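Local coordinates for protein putative polyprenyl synthetase (Streptomyces coelicolor, PDB 3NF2) that probably joins isoprenoid diphosphates into longer prenyl chains as a metal-dependent member of the FPP/GGPP synthase family, at residues A22-L27 with Y37-I42; H93-D98 with R106-K111. All blocks are in the same frame, centred on the assembly; numbering follows the deposited sequence.

The two contacts follow one another along a mainly helical chain: contact 1 is complete at Ile42 before contact 2 opens at His93. Their centres lie about 16 Å apart and they touch directly. Tyr37 OH of the first probably hydrogen-bonds Asp107 O of the second at 2.7 Å, and His38 CB packs on Val109 CG2 at 3.7 Å. Successive helices thus meet through the end of helix 31-38. Helix 115-134 lies against both contacts, while helix 77-98 carries one side of contact 2 and touches contact 1 through His38 and Phe39. Contact 1 is peripheral; contact 2 lies nearer the chain centre, at the aspartate-rich end of helix 77-98.

Contact 1: residues A22-L27 with Y37-I42; sequences AAVDRL and YHFGWI
The forked side chain of Val24 divides its two methyls between two aromatic residues. CG1 meets the rim of the Trp41 indole, approaching CZ3 at 3.7 Å close to the ring plane, while CG2 reaches CE2 of Phe39 at 4.1 Å. With CG1 roughly anti to the backbone N (chi1 154°) and CG2 anti to the carbonyl carbon, the two methyls diverge, one to each ring. Asp25 adds a looser touch: its OD2 comes to 4.3 Å from CZ3 of Trp41 on an oblique approach.

Behind this first shell the aromatic residues hold one another in place. The CB of Phe39 sits 3.5 Å above the centre of the Trp41 indole, so the first side-chain carbon of Phe39 covers one face of the indole two residues on. His38 does the same for Phe39, placing its CD2 over the centre of the phenyl ring. Arg21, one helical turn before Asp25, makes a cation-pi contact with the indole. Val24 also rests on Ala35 of helix 31-38 and on Leu125 of helix 115-134, and is buried between these neighbours.

The reversal that brings Phe39 and Trp41 side by side is made at Gly40. Its positive phi (83°) and two bonds back into the last turn, one of them from Gly40 N to Tyr37 O at 2.9 Å, make a Schellman motif. This closes helix 31-38 and turns the chain so that two aromatic side chains meet the last turn of helix 5-25, packing that helix against the C-terminal end of helix 31-38 in the mainly alpha-helical isoprenoid synthase fold.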
ATOM      1  N   ALA A  22      15.496   8.512   9.978  1.00 42.79           N
ATOM      2  CA  ALA A  22      16.569   7.599   9.562  1.00 45.83           C
ATOM      3  C   ALA A  22      16.069   6.444   8.695  1.00 47.72           C
ATOM      4  O   ALA A  22      16.782   5.996   7.799  1.00 50.78           O
ATOM      5  CB  ALA A  22      17.348   7.063  10.762  1.00 43.42           C
ATOM      6  N   ALA A  23      14.853   5.966   8.953  1.00 47.06           N
ATOM      7  CA  ALA A  23      14.307   4.866   8.150  1.00 44.35           C
ATOM      8  C   ALA A  23      13.866   5.373   6.788  1.00 41.42           C
ATOM      9  O   ALA A  23      13.994   4.681   5.791  1.00 49.59           O
ATOM     10  CB  ALA A  23      13.163   4.177   8.876  1.00 39.43           C
ATOM     11  N   VAL A  24      13.375   6.605   6.755  1.00 48.49           N
ATOM     12  CA  VAL A  24      12.921   7.241   5.515  1.00 49.54           C
ATOM     13  C   VAL A  24      14.085   7.613   4.575  1.00 51.94           C
ATOM     14  O   VAL A  24      14.004   7.423   3.352  1.00 45.33           O
ATOM     15  CB  VAL A  24      12.024   8.456   5.847  1.00 51.65           C
ATOM     16  CG1 VAL A  24      12.041   9.516   4.737  1.00 54.25           C
ATOM     17  CG2 VAL A  24      10.603   7.984   6.170  1.00 50.31           C
ATOM     18  N   ASP A  25      15.175   8.112   5.154  1.00 54.79           N
ATOM     19  CA  ASP A  25      16.388   8.435   4.390  1.00 56.83           C
ATOM     20  C   ASP A  25      17.026   7.201   3.712  1.00 54.88           C
ATOM     21  O   ASP A  25      17.772   7.335   2.739  1.00 55.77           O
ATOM     22  CB  ASP A  25      17.405   9.170   5.288  1.00 56.65           C
ATOM     23  CG  ASP A  25      16.945  10.592   5.680  1.00 59.62           C
ATOM     24  OD1 ASP A  25      17.720  11.304   6.345  1.00 52.40           O
ATOM     25  OD2 ASP A  25      15.819  11.008   5.331  1.00 63.79           O
ATOM     26  N   ARG A  26      16.708   6.010   4.225  1.00 52.66           N
ATOM     27  CA  ARG A  26      17.230   4.742   3.706  1.00 49.97           C
ATOM     28  C   ARG A  26      16.473   4.191   2.489  1.00 49.78           C
ATOM     29  O   ARG A  26      16.883   3.192   1.914  1.00 53.75           O
ATOM     30  CB  ARG A  26      17.231   3.693   4.814  1.00 48.58           C
ATOM     31  CG  ARG A  26      18.301   3.892   5.870  1.00 55.86           C
ATOM     32  CD  ARG A  26      19.459   2.935   5.682  1.00 76.84           C
ATOM     33  NE  ARG A  26      19.112   1.581   6.114  1.00 84.69           N
ATOM     34  CZ  ARG A  26      19.768   0.483   5.751  1.00 90.19           C
ATOM     35  NH1 ARG A  26      20.814   0.562   4.935  1.00 88.01           N
ATOM     36  NH2 ARG A  26      19.373  -0.701   6.200  1.00 90.98           N
ATOM     37  N   LEU A  27      15.364   4.822   2.115  1.00 52.93           N
ATOM     38  CA  LEU A  27      14.590   4.404   0.939  1.00 51.68           C
ATOM     39  C   LEU A  27      15.341   4.679  -0.365  1.00 49.60           C
ATOM     40  O   LEU A  27      16.031   5.687  -0.501  1.00 50.42           O
ATOM     41  CB  LEU A  27      13.241   5.126   0.889  1.00 50.70           C
ATOM     42  CG  LEU A  27      12.132   4.949   1.927  1.00 47.90           C
ATOM     43  CD1 LEU A  27      11.085   6.033   1.675  1.00 48.78           C
ATOM     44  CD2 LEU A  27      11.488   3.578   1.859  1.00 38.80           C
ATOM     45  N   TYR A  37      10.272  15.553   1.243  1.00 45.09           N
ATOM     46  CA  TYR A  37       9.398  16.653   0.884  1.00 45.63           C
ATOM     47  C   TYR A  37       8.065  16.506   1.603  1.00 48.28           C
ATOM     48  O   TYR A  37       7.589  17.464   2.200  1.00 53.91           O
ATOM     49  CB  TYR A  37       9.168  16.776  -0.625  1.00 46.38           C
ATOM     50  CG  TYR A  37       8.143  17.846  -0.917  1.00 51.36           C
ATOM     51  CD1 TYR A  37       8.497  19.195  -0.867  1.00 60.53           C
ATOM     52  CD2 TYR A  37       6.806  17.519  -1.175  1.00 47.78           C
ATOM     53  CE1 TYR A  37       7.559  20.192  -1.094  1.00 60.55           C
ATOM     54  CE2 TYR A  37       5.856  18.509  -1.401  1.00 56.01           C
ATOM     55  CZ  TYR A  37       6.245  19.845  -1.357  1.00 60.45           C
ATOM     56  OH  TYR A  37       5.331  20.840  -1.583  1.00 59.34           O
ATOM     57  N   HIS A  38       7.478  15.309   1.556  1.00 47.14           N
ATOM     58  CA  HIS A  38       6.218  15.059   2.254  1.00 46.06           C
ATOM     59  C   HIS A  38       6.301  15.436   3.734  1.00 43.16           C
ATOM     60  O   HIS A  38       5.379  16.022   4.287  1.00 47.47           O
ATOM     61  CB  HIS A  38       5.787  13.593   2.158  1.00 42.64           C
ATOM     62  CG  HIS A  38       4.628  13.271   3.047  1.00 45.17           C
ATOM     63  ND1 HIS A  38       3.371  13.800   2.840  1.00 43.98           N
ATOM     64  CD2 HIS A  38       4.548  12.536   4.182  1.00 42.62           C
ATOM     65  CE1 HIS A  38       2.558  13.377   3.791  1.00 44.69           C
ATOM     66  NE2 HIS A  38       3.246  12.607   4.617  1.00 47.89           N
ATOM     67  N   PHE A  39       7.412  15.085   4.362  1.00 41.35           N
ATOM     68  CA  PHE A  39       7.590  15.337   5.770  1.00 46.75           C
ATOM     69  C   PHE A  39       8.051  16.759   6.082  1.00 49.28           C
ATOM     70  O   PHE A  39       8.172  17.109   7.246  1.00 55.19           O
ATOM     71  CB  PHE A  39       8.550  14.316   6.360  1.00 46.44           C
ATOM     72  CG  PHE A  39       7.917  12.986   6.653  1.00 45.55           C
ATOM     73  CD1 PHE A  39       7.094  12.821   7.773  1.00 39.59           C
ATOM     74  CD2 PHE A  39       8.140  11.895   5.809  1.00 40.76           C
ATOM     75  CE1 PHE A  39       6.509  11.591   8.049  1.00 42.44           C
ATOM     76  CE2 PHE A  39       7.556  10.658   6.071  1.00 35.16           C
ATOM     77  CZ  PHE A  39       6.747  10.499   7.192  1.00 32.59           C
ATOM     78  N   GLY A  40       8.298  17.573   5.055  1.00 51.29           N
ATOM     79  CA  GLY A  40       8.665  18.979   5.249  1.00 51.02           C
ATOM     80  C   GLY A  40      10.139  19.255   5.543  1.00 57.10           C
ATOM     81  O   GLY A  40      10.512  20.399   5.850  1.00 55.41           O
ATOM     82  N   TRP A  41      10.982  18.225   5.438  1.00 55.77           N
ATOM     83  CA  TRP A  41      12.421  18.381   5.692  1.00 51.30           C
ATOM     84  C   TRP A  41      13.172  19.079   4.550  1.00 49.95           C
ATOM     85  O   TRP A  41      14.240  19.670   4.766  1.00 47.18           O
ATOM     86  CB  TRP A  41      13.073  17.038   6.042  1.00 51.73           C
ATOM     87  CG  TRP A  41      12.357  16.311   7.155  1.00 52.66           C
ATOM     88  CD1 TRP A  41      11.801  16.864   8.280  1.00 51.91           C
ATOM     89  CD2 TRP A  41      12.130  14.901   7.251  1.00 43.83           C
ATOM     90  NE1 TRP A  41      11.226  15.887   9.054  1.00 47.24           N
ATOM     91  CE2 TRP A  41      11.416  14.672   8.450  1.00 48.82           C
ATOM     92  CE3 TRP A  41      12.446  13.810   6.433  1.00 46.76           C
ATOM     93  CZ2 TRP A  41      11.018  13.391   8.855  1.00 50.74           C
ATOM     94  CZ3 TRP A  41      12.053  12.531   6.840  1.00 48.16           C
ATOM     95  CH2 TRP A  41      11.344  12.338   8.034  1.00 44.53           C
ATOM     96  N   ILE A  42      12.615  18.998   3.342  1.00 41.83           N
ATOM     97  CA  ILE A  42      13.147  19.706   2.179  1.00 44.25           C
ATOM     98  C   ILE A  42      11.971  20.333   1.436  1.00 47.48           C
ATOM     99  O   ILE A  42      10.832  19.895   1.621  1.00 44.56           O
ATOM    100  CB  ILE A  42      13.966  18.790   1.190  1.00 42.59           C
ATOM    101  CG1 ILE A  42      13.080  17.732   0.526  1.00 43.55           C
ATOM    102  CG2 ILE A  42      15.200  18.143   1.865  1.00 43.23           C
ATOM    103  CD1 ILE A  42      13.805  16.927  -0.545  1.00 41.91           C
TER

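Contact 2: residues H93-D98 with R106-K111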
ATOM      1  N   HIS A  93      -1.716   9.031  -0.251  1.00 36.78           N
ATOM      2  CA  HIS A  93      -2.719   8.449  -1.126  1.00 42.51           C
ATOM      3  C   HIS A  93      -4.063   9.159  -1.062  1.00 39.17           C
ATOM      4  O   HIS A  93      -4.665   9.410  -2.107  1.00 38.89           O
ATOM      5  CB  HIS A  93      -2.886   6.962  -0.815  1.00 37.55           C
ATOM      6  CG  HIS A  93      -1.742   6.121  -1.285  1.00 32.23           C
ATOM      7  ND1 HIS A  93      -1.799   4.745  -1.315  1.00 38.11           N
ATOM      8  CD2 HIS A  93      -0.520   6.460  -1.762  1.00 27.94           C
ATOM      9  CE1 HIS A  93      -0.656   4.273  -1.778  1.00 33.23           C
ATOM     10  NE2 HIS A  93       0.136   5.293  -2.053  1.00 36.11           N
ATOM     11  N   ASP A  94      -4.535   9.480   0.146  1.00 38.21           N
ATOM     12  CA  ASP A  94      -5.813  10.201   0.279  1.00 41.50           C
ATOM     13  C   ASP A  94      -5.791  11.557  -0.421  1.00 38.73           C
ATOM     14  O   ASP A  94      -6.754  11.908  -1.091  1.00 43.28           O
ATOM     15  CB  ASP A  94      -6.252  10.368   1.734  1.00 41.64           C
ATOM     16  CG  ASP A  94      -6.582   9.047   2.413  1.00 47.94           C
ATOM     17  OD1 ASP A  94      -6.566   7.987   1.744  1.00 45.65           O
ATOM     18  OD2 ASP A  94      -6.835   9.070   3.637  1.00 43.27           O
ATOM     19  N   ASP A  95      -4.690  12.293  -0.291  1.00 41.96           N
ATOM     20  CA  ASP A  95      -4.558  13.601  -0.948  1.00 45.44           C
ATOM     21  C   ASP A  95      -4.642  13.497  -2.463  1.00 49.43           C
ATOM     22  O   ASP A  95      -5.240  14.360  -3.115  1.00 53.07           O
ATOM     23  CB  ASP A  95      -3.253  14.295  -0.556  1.00 46.33           C
ATOM     24  CG  ASP A  95      -3.287  14.877   0.859  1.00 53.71           C
ATOM     25  OD1 ASP A  95      -4.378  14.968   1.462  1.00 51.33           O
ATOM     26  OD2 ASP A  95      -2.208  15.250   1.367  1.00 58.92           O
ATOM     27  N   LEU A  96      -4.052  12.439  -3.015  1.00 45.00           N
ATOM     28  CA  LEU A  96      -4.091  12.221  -4.445  1.00 45.70           C
ATOM     29  C   LEU A  96      -5.498  11.842  -4.887  1.00 49.76           C
ATOM     30  O   LEU A  96      -6.023  12.401  -5.860  1.00 49.98           O
ATOM     31  CB  LEU A  96      -3.077  11.154  -4.861  1.00 43.76           C
ATOM     32  CG  LEU A  96      -3.048  10.767  -6.346  1.00 41.61           C
ATOM     33  CD1 LEU A  96      -2.963  11.987  -7.307  1.00 38.66           C
ATOM     34  CD2 LEU A  96      -1.894   9.839  -6.574  1.00 39.01           C
ATOM     35  N   MET A  97      -6.102  10.906  -4.156  1.00 50.39           N
ATOM     36  CA  MET A  97      -7.464  10.452  -4.419  1.00 48.32           C
ATOM     37  C   MET A  97      -8.478  11.599  -4.321  1.00 51.87           C
ATOM     38  O   MET A  97      -9.438  11.645  -5.084  1.00 55.03           O
ATOM     39  CB  MET A  97      -7.849   9.326  -3.450  1.00 48.05           C
ATOM     40  CG  MET A  97      -7.194   7.985  -3.749  1.00 42.52           C
ATOM     41  SD  MET A  97      -7.825   6.641  -2.736  1.00 33.23           S
ATOM     42  CE  MET A  97      -6.616   6.578  -1.445  1.00 33.16           C
ATOM     43  N   ASP A  98      -8.255  12.520  -3.384  1.00 50.12           N
ATOM     44  CA  ASP A  98      -9.181  13.628  -3.137  1.00 50.32           C
ATOM     45  C   ASP A  98      -8.902  14.828  -4.044  1.00 50.89           C
ATOM     46  O   ASP A  98      -9.714  15.744  -4.138  1.00 55.03           O
ATOM     47  CB  ASP A  98      -9.126  14.069  -1.661  1.00 44.97           C
ATOM     48  CG  ASP A  98      -9.634  12.999  -0.699  1.00 49.00           C
ATOM     49  OD1 ASP A  98     -10.171  11.957  -1.157  1.00 41.53           O
ATOM     50  OD2 ASP A  98      -9.502  13.206   0.535  1.00 52.07           O
ATOM     51  N   ARG A 106       1.127  23.937   2.262  1.00 65.55           N
ATOM     52  CA  ARG A 106       2.212  23.505   1.387  1.00 60.77           C
ATOM     53  C   ARG A 106       1.639  22.595   0.325  1.00 55.47           C
ATOM     54  O   ARG A 106       0.748  21.793   0.614  1.00 57.74           O
ATOM     55  CB  ARG A 106       3.254  22.713   2.184  1.00 61.20           C
ATOM     56  CG  ARG A 106       4.458  23.505   2.693  1.00 68.15           C
ATOM     57  CD  ARG A 106       5.340  22.643   3.609  1.00 68.68           C
ATOM     58  NE  ARG A 106       5.233  21.226   3.264  1.00 75.07           N
ATOM     59  CZ  ARG A 106       6.154  20.518   2.616  1.00 68.49           C
ATOM     60  NH1 ARG A 106       7.309  21.063   2.243  1.00 62.27           N
ATOM     61  NH2 ARG A 106       5.916  19.242   2.356  1.00 57.31           N
ATOM     62  N   ASP A 107       2.157  22.703  -0.895  1.00 52.06           N
ATOM     63  CA  ASP A 107       1.782  21.794  -1.982  1.00 52.20           C
ATOM     64  C   ASP A 107       1.952  20.320  -1.599  1.00 50.51           C
ATOM     65  O   ASP A 107       2.916  19.942  -0.933  1.00 52.56           O
ATOM     66  CB  ASP A 107       2.594  22.094  -3.241  1.00 55.32           C
ATOM     67  CG  ASP A 107       2.074  23.295  -4.003  1.00 61.51           C
ATOM     68  OD1 ASP A 107       0.959  23.775  -3.695  1.00 64.79           O
ATOM     69  OD2 ASP A 107       2.789  23.755  -4.920  1.00 59.65           O
ATOM     70  N   THR A 108       0.989  19.501  -1.995  1.00 48.60           N
ATOM     71  CA  THR A 108       1.067  18.071  -1.755  1.00 46.63           C
ATOM     72  C   THR A 108       2.078  17.416  -2.700  1.00 50.44           C
ATOM     73  O   THR A 108       2.414  17.969  -3.764  1.00 44.49           O
ATOM     74  CB  THR A 108      -0.294  17.403  -1.926  1.00 46.83           C
ATOM     75  OG1 THR A 108      -0.832  17.748  -3.207  1.00 41.98           O
ATOM     76  CG2 THR A 108      -1.251  17.852  -0.817  1.00 43.88           C
ATOM     77  N   VAL A 109       2.562  16.240  -2.297  1.00 46.98           N
ATOM     78  CA  VAL A 109       3.539  15.492  -3.087  1.00 45.48           C
ATOM     79  C   VAL A 109       3.106  15.299  -4.529  1.00 41.94           C
ATOM     80  O   VAL A 109       3.907  15.505  -5.434  1.00 43.93           O
ATOM     81  CB  VAL A 109       3.904  14.143  -2.431  1.00 44.65           C
ATOM     82  CG1 VAL A 109       4.477  13.179  -3.442  1.00 41.61           C
ATOM     83  CG2 VAL A 109       4.905  14.375  -1.317  1.00 40.96           C
ATOM     84  N   TRP A 110       1.840  14.962  -4.750  1.00 43.19           N
ATOM     85  CA  TRP A 110       1.388  14.693  -6.117  1.00 50.54           C
ATOM     86  C   TRP A 110       1.481  15.933  -7.023  1.00 52.53           C
ATOM     87  O   TRP A 110       1.833  15.812  -8.188  1.00 53.79           O
ATOM     88  CB  TRP A 110       0.005  14.019  -6.154  1.00 44.01           C
ATOM     89  CG  TRP A 110      -1.146  14.907  -5.797  1.00 49.05           C
ATOM     90  CD1 TRP A 110      -1.749  15.013  -4.575  1.00 47.37           C
ATOM     91  CD2 TRP A 110      -1.855  15.801  -6.675  1.00 45.93           C
ATOM     92  NE1 TRP A 110      -2.779  15.920  -4.633  1.00 49.43           N
ATOM     93  CE2 TRP A 110      -2.866  16.421  -5.907  1.00 49.02           C
ATOM     94  CE3 TRP A 110      -1.727  16.143  -8.034  1.00 54.34           C
ATOM     95  CZ2 TRP A 110      -3.744  17.373  -6.449  1.00 52.34           C
ATOM     96  CZ3 TRP A 110      -2.601  17.089  -8.574  1.00 55.95           C
ATOM     97  CH2 TRP A 110      -3.595  17.694  -7.779  1.00 50.61           C
ATOM     98  N   LYS A 111       1.185  17.109  -6.469  1.00 53.52           N
ATOM     99  CA  LYS A 111       1.342  18.385  -7.174  1.00 56.31           C
ATOM    100  C   LYS A 111       2.794  18.712  -7.544  1.00 57.07           C
ATOM    101  O   LYS A 111       3.074  19.208  -8.637  1.00 54.29           O
ATOM    102  CB  LYS A 111       0.748  19.530  -6.348  1.00 54.20           C
ATOM    103  CG  LYS A 111      -0.478  20.176  -6.971  1.00 67.58           C
ATOM    104  CD  LYS A 111      -0.107  21.445  -7.739  1.00 77.28           C
ATOM    105  CE  LYS A 111      -1.258  21.920  -8.615  1.00 82.98           C
ATOM    106  NZ  LYS A 111      -1.127  23.359  -8.984  1.00 79.84           N
TER
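Leu96 lays its CD1 methyl over one face of the Trp110 indole, a CH-pi contact 4.1 Å from the centroid of the five-membered ring and 28° off its normal. The same methyl is 3.8 Å from Trp110 CG, while the ring's CD1 corner leans on the helix backbone, 3.6 Å from Leu96 CA. Lys111 CG lies over the opposite face, so the indole is sandwiched between aliphatic groups. Trp110 CG stands between its own backbone N and carbonyl carbon (chi1 72°), a placement that swings the ring toward helix 77-98.

Asp94, Asp95 and Asp98 spell out the DDxxD pattern, the first aspartate-rich motif of trans-prenyltransferases, which in relatives binds the magnesium ions that hold the allylic diphosphate. Segment 106-111 packs against this motif through Asp95 and Leu96. The Asp95 carboxylate brings OD2 to 3.5 Å from Thr108 CG2, and that same oxygen forms a salt bridge with Arg103 of strand 102-103, the partner of strand 106-107.

The Asp100 carbonyl oxygen gathers two donors, Trp110 NE1 and Thr108 OG1, which stand 3.0 Å apart at an angle too poor for a bond between them. With an alanine here instead of Trp110, the Asp100 carbonyl would probably lose one of its two donors and Leu96 CD1 the ring face it rests on, opening a gap between the two helices. Thr108 precedes helix 109-113 at the N-cap position, yet its hydroxyl is spent on Asp100 and makes no capping bond. Leu96 also packs against Ile119 of its own chain and against Ile119 of the second subunit.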